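Local coordinates for protein L-lysine 6-oxidase (Marinomonas mediterranea, PDB 3WEU) that oxidises the side-chain amine of L-lysine with a cysteine tryptophylquinone cofactor, releasing the hydrogen peroxide that makes it antibacterial, at residues Q362-S367 and P574-Y579; S383-S388 and T517-N522; T86-N91 and E160-P165. All blocks are in the same frame, centred on the assembly; numbering follows the deposited sequence.

How the interactions relate
Going from the N terminus, interaction 3 closes first: strand 80-91 of the large mixed sheet in the N-terminal part meets the loop around 160-165. Interaction 1 opens next, at 362-367, and closes only at 574-579. Interaction 2, from 383-388 to 517-522, is nested inside that loop. Interactions 1 and 2 touch, because strands 518-522 and 575-579 form one two-stranded antiparallel sheet; the first begins just after Cys-516 and the second ends just before Trp-581, the two residues of the cofactor cross-link. Interaction 3 stands apart on the opposite side of the chain's centre, about 21 Å from interaction 2 by nearest atoms.

Interaction 1: residues Q362-S367 and P574-Y579; sequences QVLMSS and PAYYSY. With EDO (1,2-ethanediol), chain J.
Leu-364, in an irregular loop, and Tyr-576, on strand 575-579, bring their CA atoms to 8.1 Å, so side chains bridge the gap. Both residues aim their CB at the opposite segment. With CG anti to the backbone N (chi1 170°), Leu-364 sends its forked end across the base of the tyrosine. Its CD1 sits over one face, 4.2 Å from the centroid of the Tyr-576 ring and displaced toward the rim, a CH-pi contact. The other branch stays on the same side of the ring but nearer its base, Leu-364 CD2 lying 3.6 Å from Tyr-576 CD1. Met-365 arrives further out by another route: its chain bends at chi2 (-62°) and swings the methyl inward. Met-365 CE then stops 3.9 Å from Tyr-576 CE1, obliquely to the ring, so that loop residues follow one flank of the tyrosine from its base outward. Pro-375 adds to the packing on Tyr-576, while Phe-402 and Phe-523 lie against Leu-364.

On the strand itself Ser-578 OG turns back to the carbonyl oxygen Tyr-576 O at 3.0 Å, approaching from above the carbonyl plane. Tyr-577 OH shares a hydrogen bond with O2 of a 1,2-ethanediol, probably from the crystallisation liquor, at the edge of its ring. Strand 575-579 pairs with 518-522, and Cys-516 and Trp-581, the cross-linked cofactor pair, lie two residues beyond the sheet's end at Ile-518 and Tyr-579. No hydrogen bond joins the two segments: the contact is apolar, and the polar backbone groups of Leu-364 and Tyr-576 find partners in Leu-376 and Val-521.

Interaction 2: residues S383-S388 and T517-N522; sequences SNSVSS and TIQTVN. With EDO (1,2-ethanediol), chain K.
A water joins Ser-385 to Gln-519 and is gripped from three directions. It accepts a hydrogen bond from Gln-519 NE2 at 3.0 Å and lies 2.9 Å from the carbonyl oxygen Ser-385 O. Thr-520 O is a further acceptor, 2.8 Å from the same water; acceptors around it outnumber its protons, so they probably share them. No direct hydrogen bond crosses between the segments, which makes this water the polar link.

Strand 518-522 pairs antiparallel with 575-579, and Thr-517 is bonded through its backbone to Trp-580. Cys-516 precedes Thr-517 and Trp-581 follows Trp-580 in the chain, so the cross-linked pair of the tryptophylquinone cofactor lies just beyond this end of the sheet. In the facing loop Asn-384 OD1 accepts from Val-386 N at 2.9 Å, an Asx turn with the donor above the side-chain carbonyl plane. The same oxygen, Asn-384 OD1, accepts from Ser-387 N at 3.0 Å, in that plane on a lone pair, which completes an Asx motif.

The side chains around the water meet by van der Waals contact. Ser-385 OG takes the position between its backbone N and carbonyl carbon (chi1 50°), which lays it against the aliphatic part of the glutamine, 3.5 Å from Gln-519 CG; the hydroxyl shares a hydrogen bond with Ser-381 OG. The CB of Ser-385 nestles against both methyls of Val-521, the nearer being Val-521 CG2. Just before the strand, Thr-517 OG1 shares a hydrogen bond with O2 of a 1,2-ethanediol, probably from the crystallisation liquor, at 2.8 Å. Gln-519 bends at chi2, which turns its amide across Val-386, where the CG2 methyl touches. The amide's other end, OE1, is engaged by Trp-580.

Interaction 3: residues T86-N91 and E160-P165; sequences TVHLAN and ETYLHP
His-88 and Tyr-162 approach from opposite directions, and the phenol oxygen leads: Tyr-162 OH lies 3.2 Å from His-88 CE1, at the edge of the imidazole and near its plane. Further back, Tyr-162 CZ is 3.7 Å from His-88 CE1. The planes of the two rings stand at 88° with 5.3 Å between the centroids of His-88 and Tyr-162. Each residue has CG anti to its own backbone N, the tyrosine at chi1 -156°, which extends both rings straight into the gap; the CA atoms of His-88 and Tyr-162 remain 11.3 Å apart.

What fixes the two ring ends is Asp-138, on the neighbouring strand 137-145. One carboxylate oxygen, OD1, hydrogen-bonds His-88 NE2 and the other, OD2, hydrogen-bonds Tyr-162 OH. Pro-141 of the same strand packs against both residues, and Pro-498 lies on His-88.

Further out, backbone bonds from His-88 to Ser-225 hold strand 80-91 in the mixed sheet of the N-terminal part, while Phe-478 and Asp-479 of helix 475-481 touch Tyr-162. The contact joins the loop between strands 150-154 and 174-175 to that sheet. Asp-138 bonds to both rings, so strand and loop share one acidic group, whose negative charge would probably favour a protonated imidazole.

Interaction 1: residues Q362-S367 and P574-Y579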
ATOM      1  N   GLN A 362     -26.150  22.243 -16.048  1.00 12.93           N
ATOM      2  CA  GLN A 362     -26.446  20.846 -15.777  1.00 13.04           C
ATOM      3  C   GLN A 362     -27.067  20.132 -16.946  1.00 15.16           C
ATOM      4  O   GLN A 362     -27.358  18.944 -16.844  1.00 14.39           O
ATOM      5  CB  GLN A 362     -27.279  20.701 -14.468  1.00 13.77           C
ATOM      6  CG  GLN A 362     -26.451  20.757 -13.221  1.00 13.64           C
ATOM      7  CD  GLN A 362     -25.658  22.071 -13.105  1.00 15.85           C
ATOM      8  OE1 GLN A 362     -24.471  22.140 -13.393  1.00 15.01           O
ATOM      9  NE2 GLN A 362     -26.331  23.118 -12.701  1.00 16.40           N
ATOM     10  N   VAL A 363     -27.300  20.853 -18.056  1.00 15.04           N
ATOM     11  CA  VAL A 363     -27.861  20.306 -19.250  1.00 15.10           C
ATOM     12  C   VAL A 363     -26.750  19.967 -20.244  1.00 16.19           C
ATOM     13  O   VAL A 363     -25.959  20.811 -20.648  1.00 14.39           O
ATOM     14  CB  VAL A 363     -28.833  21.296 -19.906  1.00 14.99           C
ATOM     15  CG1 VAL A 363     -29.535  20.676 -21.091  1.00 16.12           C
ATOM     16  CG2 VAL A 363     -29.933  21.716 -18.901  1.00 15.44           C
ATOM     17  N   LEU A 364     -26.731  18.719 -20.664  1.00 15.50           N
ATOM     18  CA  LEU A 364     -25.712  18.288 -21.621  1.00 13.89           C
ATOM     19  C   LEU A 364     -26.118  18.637 -23.034  1.00 12.71           C
ATOM     20  O   LEU A 364     -25.365  19.277 -23.725  1.00 13.64           O
ATOM     21  CB  LEU A 364     -25.551  16.788 -21.539  1.00 12.87           C
ATOM     22  CG  LEU A 364     -24.700  16.162 -22.629  1.00 13.47           C
ATOM     23  CD1 LEU A 364     -23.293  16.670 -22.451  1.00 14.27           C
ATOM     24  CD2 LEU A 364     -24.745  14.632 -22.578  1.00 14.15           C
ATOM     25  N   MET A 365     -27.294  18.167 -23.471  1.00 13.49           N
ATOM     26  CA  MET A 365     -27.695  18.179 -24.900  1.00 13.47           C
ATOM     27  C   MET A 365     -28.750  19.244 -25.215  1.00 14.89           C
ATOM     28  O   MET A 365     -29.536  19.631 -24.333  1.00 14.34           O
ATOM     29  CB  MET A 365     -28.310  16.844 -25.347  1.00 14.04           C
ATOM     30  CG  MET A 365     -27.469  15.624 -25.205  1.00 14.17           C
ATOM     31  SD  MET A 365     -25.999  15.785 -26.239  1.00 16.20           S
ATOM     32  CE  MET A 365     -25.437  14.097 -26.213  1.00 16.85           C
ATOM     33  N   SER A 366     -28.857  19.585 -26.477  1.00 13.91           N
ATOM     34  CA  SER A 366     -29.994  20.455 -26.966  1.00 14.98           C
ATOM     35  C   SER A 366     -31.343  19.785 -26.779  1.00 17.73           C
ATOM     36  O   SER A 366     -32.308  20.477 -26.525  1.00 15.95           O
ATOM     37  CB  SER A 366     -29.770  20.705 -28.471  1.00 15.56           C
ATOM     38  OG  SER A 366     -29.543  19.453 -29.121  1.00 17.46           O
ATOM     39  N   SER A 367     -31.407  18.446 -26.880  1.00 16.78           N
ATOM     40  CA  SER A 367     -32.617  17.682 -26.789  1.00 19.12           C
ATOM     41  C   SER A 367     -32.263  16.242 -26.603  1.00 22.13           C
ATOM     42  O   SER A 367     -31.183  15.818 -26.962  1.00 19.16           O
ATOM     43  CB  SER A 367     -33.354  17.756 -28.101  1.00 21.46           C
ATOM     44  OG  SER A 367     -34.532  17.070 -28.099  1.00 24.20           O
ATOM     45  N   PRO A 574     -26.929   7.782 -16.780  1.00 15.05           N
ATOM     46  CA  PRO A 574     -26.094   7.814 -17.968  1.00 14.98           C
ATOM     47  C   PRO A 574     -25.128   8.989 -17.924  1.00 14.39           C
ATOM     48  O   PRO A 574     -25.429  10.055 -17.330  1.00 13.54           O
ATOM     49  CB  PRO A 574     -27.115   7.964 -19.114  1.00 14.92           C
ATOM     50  CG  PRO A 574     -28.168   8.826 -18.466  1.00 15.18           C
ATOM     51  CD  PRO A 574     -28.297   8.235 -17.061  1.00 15.22           C
ATOM     52  N   ALA A 575     -23.933   8.786 -18.493  1.00 14.07           N
ATOM     53  CA  ALA A 575     -22.913   9.788 -18.361  1.00 12.31           C
ATOM     54  C   ALA A 575     -22.242  10.071 -19.677  1.00 12.08           C
ATOM     55  O   ALA A 575     -22.334   9.250 -20.614  1.00 13.64           O
ATOM     56  CB  ALA A 575     -21.881   9.383 -17.361  1.00 13.86           C
ATOM     57  N   TYR A 576     -21.583  11.231 -19.731  1.00 12.79           N
ATOM     58  CA  TYR A 576     -20.936  11.722 -20.970  1.00 12.60           C
ATOM     59  C   TYR A 576     -19.463  11.993 -20.760  1.00 12.70           C
ATOM     60  O   TYR A 576     -19.041  12.564 -19.769  1.00 12.81           O
ATOM     61  CB  TYR A 576     -21.647  13.006 -21.471  1.00 14.08           C
ATOM     62  CG  TYR A 576     -21.360  13.318 -22.927  1.00 13.56           C
ATOM     63  CD1 TYR A 576     -22.090  12.699 -23.949  1.00 14.14           C
ATOM     64  CD2 TYR A 576     -20.353  14.179 -23.273  1.00 14.07           C
ATOM     65  CE1 TYR A 576     -21.845  12.996 -25.259  1.00 14.31           C
ATOM     66  CE2 TYR A 576     -20.076  14.459 -24.602  1.00 15.71           C
ATOM     67  CZ  TYR A 576     -20.827  13.848 -25.581  1.00 15.72           C
ATOM     68  OH  TYR A 576     -20.578  14.118 -26.882  1.00 16.87           O
ATOM     69  N   TYR A 577     -18.673  11.521 -21.721  1.00 11.86           N
ATOM     70  CA  TYR A 577     -17.221  11.702 -21.725  1.00 11.32           C
ATOM     71  C   TYR A 577     -16.830  13.105 -22.055  1.00 12.05           C
ATOM     72  O   TYR A 577     -17.102  13.595 -23.202  1.00 13.31           O
ATOM     73  CB  TYR A 577     -16.673  10.746 -22.800  1.00 13.01           C
ATOM     74  CG  TYR A 577     -15.191  10.543 -22.871  1.00 13.20           C
ATOM     75  CD1 TYR A 577     -14.566   9.538 -22.128  1.00 13.96           C
ATOM     76  CD2 TYR A 577     -14.416  11.290 -23.742  1.00 14.34           C
ATOM     77  CE1 TYR A 577     -13.218   9.328 -22.205  1.00 13.51           C
ATOM     78  CE2 TYR A 577     -13.051  11.046 -23.851  1.00 13.16           C
ATOM     79  CZ  TYR A 577     -12.480  10.066 -23.077  1.00 14.17           C
ATOM     80  OH  TYR A 577     -11.160   9.787 -23.220  1.00 14.27           O
ATOM     81  N   SER A 578     -16.317  13.802 -21.060  1.00 11.70           N
ATOM     82  CA  SER A 578     -16.176  15.271 -21.132  1.00 12.81           C
ATOM     83  C   SER A 578     -14.758  15.624 -20.845  1.00 13.63           C
ATOM     84  O   SER A 578     -14.191  15.063 -19.919  1.00 14.51           O
ATOM     85  CB  SER A 578     -17.099  15.947 -20.119  1.00 13.25           C
ATOM     86  OG  SER A 578     -18.447  15.451 -20.339  1.00 13.83           O
ATOM     87  N   TYR A 579     -14.180  16.556 -21.597  1.00 11.43           N
ATOM     88  CA  TYR A 579     -12.804  16.940 -21.357  1.00 11.46           C
ATOM     89  C   TYR A 579     -12.647  17.918 -20.224  1.00 11.09           C
ATOM     90  O   TYR A 579     -13.594  18.591 -19.830  1.00 12.08           O
ATOM     91  CB  TYR A 579     -12.154  17.465 -22.658  1.00 12.07           C
ATOM     92  CG  TYR A 579     -11.896  16.356 -23.606  1.00 12.79           C
ATOM     93  CD1 TYR A 579     -10.729  15.594 -23.539  1.00 12.86           C
ATOM     94  CD2 TYR A 579     -12.819  15.998 -24.547  1.00 12.53           C
ATOM     95  CE1 TYR A 579     -10.476  14.572 -24.405  1.00 11.81           C
ATOM     96  CE2 TYR A 579     -12.591  14.929 -25.391  1.00 11.91           C
ATOM     97  CZ  TYR A 579     -11.408  14.219 -25.311  1.00 12.66           C
ATOM     98  OH  TYR A 579     -11.268  13.181 -26.184  1.00 11.29           O
TER
HETATM   99  C1  EDO J 808      -8.046   6.386 -22.180  1.00 33.50           C
HETATM  100  O1  EDO J 808      -6.983   7.311 -22.394  1.00 41.44           O
HETATM  101  C2  EDO J 808      -9.282   7.020 -22.830  1.00 26.63           C
HETATM  102  O2  EDO J 808      -9.868   7.998 -21.943  1.00 19.94           O

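Interaction 2: residues S383-S388 and T517-N522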
ATOM      1  N   SER A 383     -17.058  23.603 -13.798  1.00 13.18           N
ATOM      2  CA  SER A 383     -16.214  23.769 -12.640  1.00 13.99           C
ATOM      3  C   SER A 383     -16.593  22.839 -11.464  1.00 14.76           C
ATOM      4  O   SER A 383     -15.923  22.857 -10.469  1.00 16.73           O
ATOM      5  CB  SER A 383     -16.062  25.239 -12.257  1.00 15.69           C
ATOM      6  OG  SER A 383     -15.294  25.988 -13.210  1.00 17.43           O
ATOM      7  N   ASN A 384     -17.696  22.095 -11.558  1.00 15.41           N
ATOM      8  CA  ASN A 384     -17.885  20.944 -10.702  1.00 15.99           C
ATOM      9  C   ASN A 384     -18.718  19.828 -11.235  1.00 14.59           C
ATOM     10  O   ASN A 384     -19.944  19.753 -10.999  1.00 15.57           O
ATOM     11  CB  ASN A 384     -18.374  21.307  -9.285  1.00 15.16           C
ATOM     12  CG  ASN A 384     -18.509  20.083  -8.445  1.00 15.81           C
ATOM     13  OD1 ASN A 384     -17.796  19.118  -8.667  1.00 14.93           O
ATOM     14  ND2 ASN A 384     -19.350  20.130  -7.428  1.00 16.56           N
ATOM     15  N   SER A 385     -18.043  18.916 -11.923  1.00 14.01           N
ATOM     16  CA  SER A 385     -18.597  17.684 -12.406  1.00 13.41           C
ATOM     17  C   SER A 385     -18.184  16.489 -11.514  1.00 13.42           C
ATOM     18  O   SER A 385     -18.361  15.357 -11.918  1.00 14.02           O
ATOM     19  CB  SER A 385     -18.067  17.418 -13.818  1.00 12.72           C
ATOM     20  OG  SER A 385     -16.618  17.548 -13.836  1.00 12.59           O
ATOM     21  N   VAL A 386     -17.575  16.773 -10.381  1.00 14.98           N
ATOM     22  CA  VAL A 386     -16.885  15.807  -9.536  1.00 16.36           C
ATOM     23  C   VAL A 386     -17.682  15.420  -8.295  1.00 17.02           C
ATOM     24  O   VAL A 386     -17.820  14.215  -7.967  1.00 16.67           O
ATOM     25  CB  VAL A 386     -15.524  16.410  -9.109  1.00 19.03           C
ATOM     26  CG1 VAL A 386     -14.774  15.447  -8.215  1.00 23.92           C
ATOM     27  CG2 VAL A 386     -14.658  16.612 -10.380  1.00 19.22           C
ATOM     28  N   SER A 387     -18.232  16.401  -7.603  1.00 15.43           N
ATOM     29  CA  SER A 387     -18.973  16.088  -6.324  1.00 15.99           C
ATOM     30  C   SER A 387     -20.460  16.452  -6.401  1.00 16.99           C
ATOM     31  O   SER A 387     -20.842  17.407  -7.042  1.00 16.77           O
ATOM     32  CB  SER A 387     -18.276  16.799  -5.144  1.00 16.92           C
ATOM     33  OG  SER A 387     -18.230  18.212  -5.376  1.00 16.46           O
ATOM     34  N   SER A 388     -21.306  15.635  -5.805  1.00 16.05           N
ATOM     35  CA  SER A 388     -22.732  15.866  -5.825  1.00 16.03           C
ATOM     36  C   SER A 388     -23.177  16.865  -4.794  1.00 15.54           C
ATOM     37  O   SER A 388     -22.411  17.255  -3.900  1.00 17.41           O
ATOM     38  CB  SER A 388     -23.438  14.515  -5.510  1.00 16.62           C
ATOM     39  OG  SER A 388     -23.203  13.535  -6.475  1.00 15.10           O
ATOM     40  N   THR A 517      -7.806  15.491 -17.384  1.00 13.57           N
ATOM     41  CA  THR A 517      -7.848  14.630 -18.541  1.00 12.73           C
ATOM     42  C   THR A 517      -9.270  14.666 -19.085  1.00 13.44           C
ATOM     43  O   THR A 517      -9.643  15.586 -19.893  1.00 13.16           O
ATOM     44  CB  THR A 517      -7.372  13.203 -18.184  1.00 13.36           C
ATOM     45  OG1 THR A 517      -8.143  12.721 -17.119  1.00 13.58           O
ATOM     46  CG2 THR A 517      -5.934  13.230 -17.721  1.00 13.27           C
ATOM     47  N   ILE A 518     -10.100  13.738 -18.611  1.00 13.08           N
ATOM     48  CA  ILE A 518     -11.487  13.648 -18.954  1.00 13.11           C
ATOM     49  C   ILE A 518     -12.287  13.414 -17.672  1.00 15.05           C
ATOM     50  O   ILE A 518     -11.708  13.019 -16.618  1.00 13.40           O
ATOM     51  CB  ILE A 518     -11.793  12.546 -19.957  1.00 15.33           C
ATOM     52  CG1 ILE A 518     -11.393  11.128 -19.471  1.00 20.03           C
ATOM     53  CG2 ILE A 518     -11.031  12.852 -21.266  1.00 15.05           C
ATOM     54  CD1 ILE A 518     -12.436  10.451 -18.600  1.00 27.11           C
ATOM     55  N   GLN A 519     -13.589  13.686 -17.772  1.00 13.42           N
ATOM     56  CA  GLN A 519     -14.512  13.317 -16.682  1.00 14.88           C
ATOM     57  C   GLN A 519     -15.692  12.629 -17.294  1.00 14.10           C
ATOM     58  O   GLN A 519     -16.168  13.063 -18.333  1.00 14.71           O
ATOM     59  CB  GLN A 519     -14.991  14.589 -15.992  1.00 14.76           C
ATOM     60  CG  GLN A 519     -15.611  14.329 -14.632  1.00 15.31           C
ATOM     61  CD  GLN A 519     -14.646  13.947 -13.548  1.00 16.84           C
ATOM     62  OE1 GLN A 519     -13.460  14.277 -13.577  1.00 17.19           O
ATOM     63  NE2 GLN A 519     -15.171  13.213 -12.546  1.00 17.92           N
ATOM     64  N   THR A 520     -16.180  11.550 -16.662  1.00 14.41           N
ATOM     65  CA  THR A 520     -17.412  10.936 -17.055  1.00 14.14           C
ATOM     66  C   THR A 520     -18.507  11.568 -16.202  1.00 13.98           C
ATOM     67  O   THR A 520     -18.557  11.353 -14.977  1.00 14.83           O
ATOM     68  CB  THR A 520     -17.215   9.406 -16.785  1.00 18.47           C
ATOM     69  OG1 THR A 520     -16.245   8.944 -17.773  1.00 19.21           O
ATOM     70  CG2 THR A 520     -18.444   8.692 -17.006  1.00 20.72           C
ATOM     71  N   VAL A 521     -19.368  12.349 -16.833  1.00 13.35           N
ATOM     72  CA  VAL A 521     -20.310  13.277 -16.160  1.00 13.64           C
ATOM     73  C   VAL A 521     -21.775  12.845 -16.381  1.00 14.61           C
ATOM     74  O   VAL A 521     -22.272  12.706 -17.515  1.00 14.52           O
ATOM     75  CB  VAL A 521     -20.144  14.725 -16.671  1.00 15.10           C
ATOM     76  CG1 VAL A 521     -20.932  15.680 -15.800  1.00 15.11           C
ATOM     77  CG2 VAL A 521     -18.641  15.108 -16.721  1.00 13.81           C
ATOM     78  N   ASN A 522     -22.481  12.633 -15.267  1.00 15.42           N
ATOM     79  CA  ASN A 522     -23.880  12.256 -15.311  1.00 13.76           C
ATOM     80  C   ASN A 522     -24.662  13.392 -15.980  1.00 14.08           C
ATOM     81  O   ASN A 522     -24.413  14.580 -15.663  1.00 13.51           O
ATOM     82  CB  ASN A 522     -24.445  12.094 -13.877  1.00 13.05           C
ATOM     83  CG  ASN A 522     -25.939  11.999 -13.894  1.00 13.25           C
ATOM     84  OD1 ASN A 522     -26.630  12.982 -13.735  1.00 14.52           O
ATOM     85  ND2 ASN A 522     -26.430  10.853 -14.269  1.00 14.13           N
TER
HETATM   86  C1  EDO K 809      -6.552  10.047 -14.606  1.00 36.43           C
HETATM   87  O1  EDO K 809      -6.829  11.427 -14.421  1.00 34.77           O
HETATM   88  C2  EDO K 809      -6.487   9.863 -16.096  1.00 33.54           C
HETATM   89  O2  EDO K 809      -7.799  10.023 -16.680  1.00 28.94           O
HETATM   90  O   HOH W   1     -18.077  12.540 -12.487  1.00 15.30           O

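Interaction 3: residues T86-N91 and E160-P165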
ATOM      1  N   THR A  86      11.935  44.258  -7.163  1.00 20.28           N
ATOM      2  CA  THR A  86      11.894  43.426  -6.020  1.00 20.08           C
ATOM      3  C   THR A  86      10.729  42.492  -6.187  1.00 19.62           C
ATOM      4  O   THR A  86       9.586  42.910  -6.360  1.00 19.65           O
ATOM      5  CB  THR A  86      11.752  44.283  -4.741  1.00 20.95           C
ATOM      6  OG1 THR A  86      12.941  45.073  -4.623  1.00 21.51           O
ATOM      7  CG2 THR A  86      11.638  43.453  -3.589  1.00 22.30           C
ATOM      8  N   VAL A  87      11.033  41.213  -6.210  1.00 18.64           N
ATOM      9  CA  VAL A  87      10.000  40.208  -6.412  1.00 18.80           C
ATOM     10  C   VAL A  87       9.916  39.299  -5.234  1.00 19.96           C
ATOM     11  O   VAL A  87      10.950  38.690  -4.773  1.00 20.21           O
ATOM     12  CB  VAL A  87      10.306  39.371  -7.674  1.00 17.68           C
ATOM     13  CG1 VAL A  87       9.223  38.309  -7.844  1.00 18.76           C
ATOM     14  CG2 VAL A  87      10.429  40.274  -8.877  1.00 18.13           C
ATOM     15  N   HIS A  88       8.706  39.180  -4.707  1.00 19.08           N
ATOM     16  CA  HIS A  88       8.498  38.310  -3.596  1.00 18.71           C
ATOM     17  C   HIS A  88       7.528  37.152  -3.923  1.00 17.41           C
ATOM     18  O   HIS A  88       6.325  37.329  -3.926  1.00 17.88           O
ATOM     19  CB  HIS A  88       8.006  39.111  -2.357  1.00 20.72           C
ATOM     20  CG  HIS A  88       7.972  38.315  -1.076  1.00 21.26           C
ATOM     21  ND1 HIS A  88       7.607  38.879   0.145  1.00 22.15           N
ATOM     22  CD2 HIS A  88       8.214  37.013  -0.822  1.00 22.19           C
ATOM     23  CE1 HIS A  88       7.652  37.955   1.084  1.00 22.63           C
ATOM     24  NE2 HIS A  88       8.066  36.825   0.540  1.00 24.59           N
ATOM     25  N   LEU A  89       8.076  35.979  -4.185  1.00 18.07           N
ATOM     26  CA  LEU A  89       7.300  34.804  -4.553  1.00 19.50           C
ATOM     27  C   LEU A  89       7.172  33.917  -3.320  1.00 20.81           C
ATOM     28  O   LEU A  89       8.094  33.880  -2.490  1.00 21.34           O
ATOM     29  CB  LEU A  89       8.062  34.017  -5.627  1.00 19.34           C
ATOM     30  CG  LEU A  89       8.384  34.733  -6.944  1.00 19.52           C
ATOM     31  CD1 LEU A  89       8.997  33.742  -7.966  1.00 19.02           C
ATOM     32  CD2 LEU A  89       7.205  35.467  -7.523  1.00 20.68           C
ATOM     33  N   ALA A  90       6.071  33.198  -3.186  1.00 18.49           N
ATOM     34  CA  ALA A  90       5.879  32.208  -2.117  1.00 17.98           C
ATOM     35  C   ALA A  90       4.916  31.117  -2.556  1.00 19.09           C
ATOM     36  O   ALA A  90       4.196  31.254  -3.564  1.00 17.11           O
ATOM     37  CB  ALA A  90       5.338  32.858  -0.825  1.00 19.44           C
ATOM     38  N   ASN A  91       4.982  29.982  -1.865  1.00 17.41           N
ATOM     39  CA  ASN A  91       4.046  28.917  -2.109  1.00 18.17           C
ATOM     40  C   ASN A  91       3.360  28.655  -0.830  1.00 17.78           C
ATOM     41  O   ASN A  91       3.989  28.123   0.134  1.00 19.12           O
ATOM     42  CB  ASN A  91       4.818  27.689  -2.579  1.00 16.89           C
ATOM     43  CG  ASN A  91       3.957  26.472  -2.798  1.00 20.14           C
ATOM     44  OD1 ASN A  91       3.109  26.099  -1.990  1.00 20.77           O
ATOM     45  ND2 ASN A  91       4.265  25.774  -3.844  1.00 19.21           N
ATOM     46  N   GLU A 160      19.044  38.761   5.627  1.00 31.99           N
ATOM     47  CA  GLU A 160      19.012  38.792   7.106  1.00 33.93           C
ATOM     48  C   GLU A 160      17.799  39.587   7.626  1.00 29.85           C
ATOM     49  O   GLU A 160      17.277  39.303   8.671  1.00 29.67           O
ATOM     50  CB  GLU A 160      20.322  39.412   7.648  1.00 38.20           C
ATOM     51  CG  GLU A 160      21.506  38.506   7.482  1.00 49.11           C
ATOM     52  CD  GLU A 160      22.767  39.087   8.115  1.00 59.97           C
ATOM     53  OE1 GLU A 160      22.650  39.888   9.075  1.00 62.33           O
ATOM     54  OE2 GLU A 160      23.869  38.742   7.646  1.00 59.49           O
ATOM     55  N   THR A 161      17.336  40.583   6.881  1.00 30.41           N
ATOM     56  CA  THR A 161      16.137  41.331   7.286  1.00 29.61           C
ATOM     57  C   THR A 161      14.799  40.565   7.188  1.00 25.91           C
ATOM     58  O   THR A 161      13.769  41.116   7.596  1.00 25.16           O
ATOM     59  CB  THR A 161      16.010  42.619   6.485  1.00 32.29           C
ATOM     60  OG1 THR A 161      16.050  42.303   5.080  1.00 29.80           O
ATOM     61  CG2 THR A 161      17.184  43.584   6.840  1.00 33.95           C
ATOM     62  N   TYR A 162      14.827  39.367   6.585  1.00 25.98           N
ATOM     63  CA  TYR A 162      13.646  38.543   6.409  1.00 23.19           C
ATOM     64  C   TYR A 162      13.608  37.551   7.546  1.00 23.41           C
ATOM     65  O   TYR A 162      14.249  36.494   7.541  1.00 23.19           O
ATOM     66  CB  TYR A 162      13.561  37.857   4.991  1.00 22.25           C
ATOM     67  CG  TYR A 162      12.087  37.531   4.691  1.00 20.67           C
ATOM     68  CD1 TYR A 162      11.583  36.261   4.855  1.00 22.64           C
ATOM     69  CD2 TYR A 162      11.230  38.497   4.295  1.00 20.03           C
ATOM     70  CE1 TYR A 162      10.225  35.977   4.646  1.00 22.69           C
ATOM     71  CE2 TYR A 162       9.895  38.244   4.097  1.00 22.44           C
ATOM     72  CZ  TYR A 162       9.381  36.993   4.258  1.00 22.94           C
ATOM     73  OH  TYR A 162       8.042  36.780   4.035  1.00 24.11           O
ATOM     74  N   LEU A 163      12.800  37.876   8.536  1.00 25.60           N
ATOM     75  CA  LEU A 163      12.917  37.215   9.800  1.00 26.76           C
ATOM     76  C   LEU A 163      12.260  35.847   9.819  1.00 30.30           C
ATOM     77  O   LEU A 163      12.624  35.000  10.656  1.00 26.78           O
ATOM     78  CB  LEU A 163      12.320  38.111  10.898  1.00 30.86           C
ATOM     79  CG  LEU A 163      12.989  39.453  11.081  1.00 31.94           C
ATOM     80  CD1 LEU A 163      12.356  40.239  12.270  1.00 36.18           C
ATOM     81  CD2 LEU A 163      14.480  39.221  11.272  1.00 33.69           C
ATOM     82  N   HIS A 164      11.306  35.597   8.925  1.00 26.30           N
ATOM     83  CA  HIS A 164      10.563  34.337   9.017  1.00 27.61           C
ATOM     84  C   HIS A 164      10.497  33.548   7.716  1.00 27.70           C
ATOM     85  O   HIS A 164       9.415  33.334   7.182  1.00 25.78           O
ATOM     86  CB  HIS A 164       9.148  34.563   9.481  1.00 28.71           C
ATOM     87  CG  HIS A 164       9.072  35.017  10.879  1.00 34.48           C
ATOM     88  ND1 HIS A 164       8.881  36.336  11.202  1.00 37.95           N
ATOM     89  CD2 HIS A 164       9.218  34.346  12.042  1.00 34.61           C
ATOM     90  CE1 HIS A 164       8.885  36.456  12.515  1.00 37.74           C
ATOM     91  NE2 HIS A 164       9.103  35.269  13.047  1.00 36.88           N
ATOM     92  N   PRO A 165      11.638  33.075   7.271  1.00 24.63           N
ATOM     93  CA  PRO A 165      11.624  32.244   6.095  1.00 25.37           C
ATOM     94  C   PRO A 165      11.117  30.881   6.456  1.00 25.72           C
ATOM     95  O   PRO A 165      11.206  30.490   7.623  1.00 23.25           O
ATOM     96  CB  PRO A 165      13.110  32.183   5.689  1.00 27.12           C
ATOM     97  CG  PRO A 165      13.871  32.402   7.002  1.00 26.76           C
ATOM     98  CD  PRO A 165      13.007  33.405   7.737  1.00 26.04           C
TER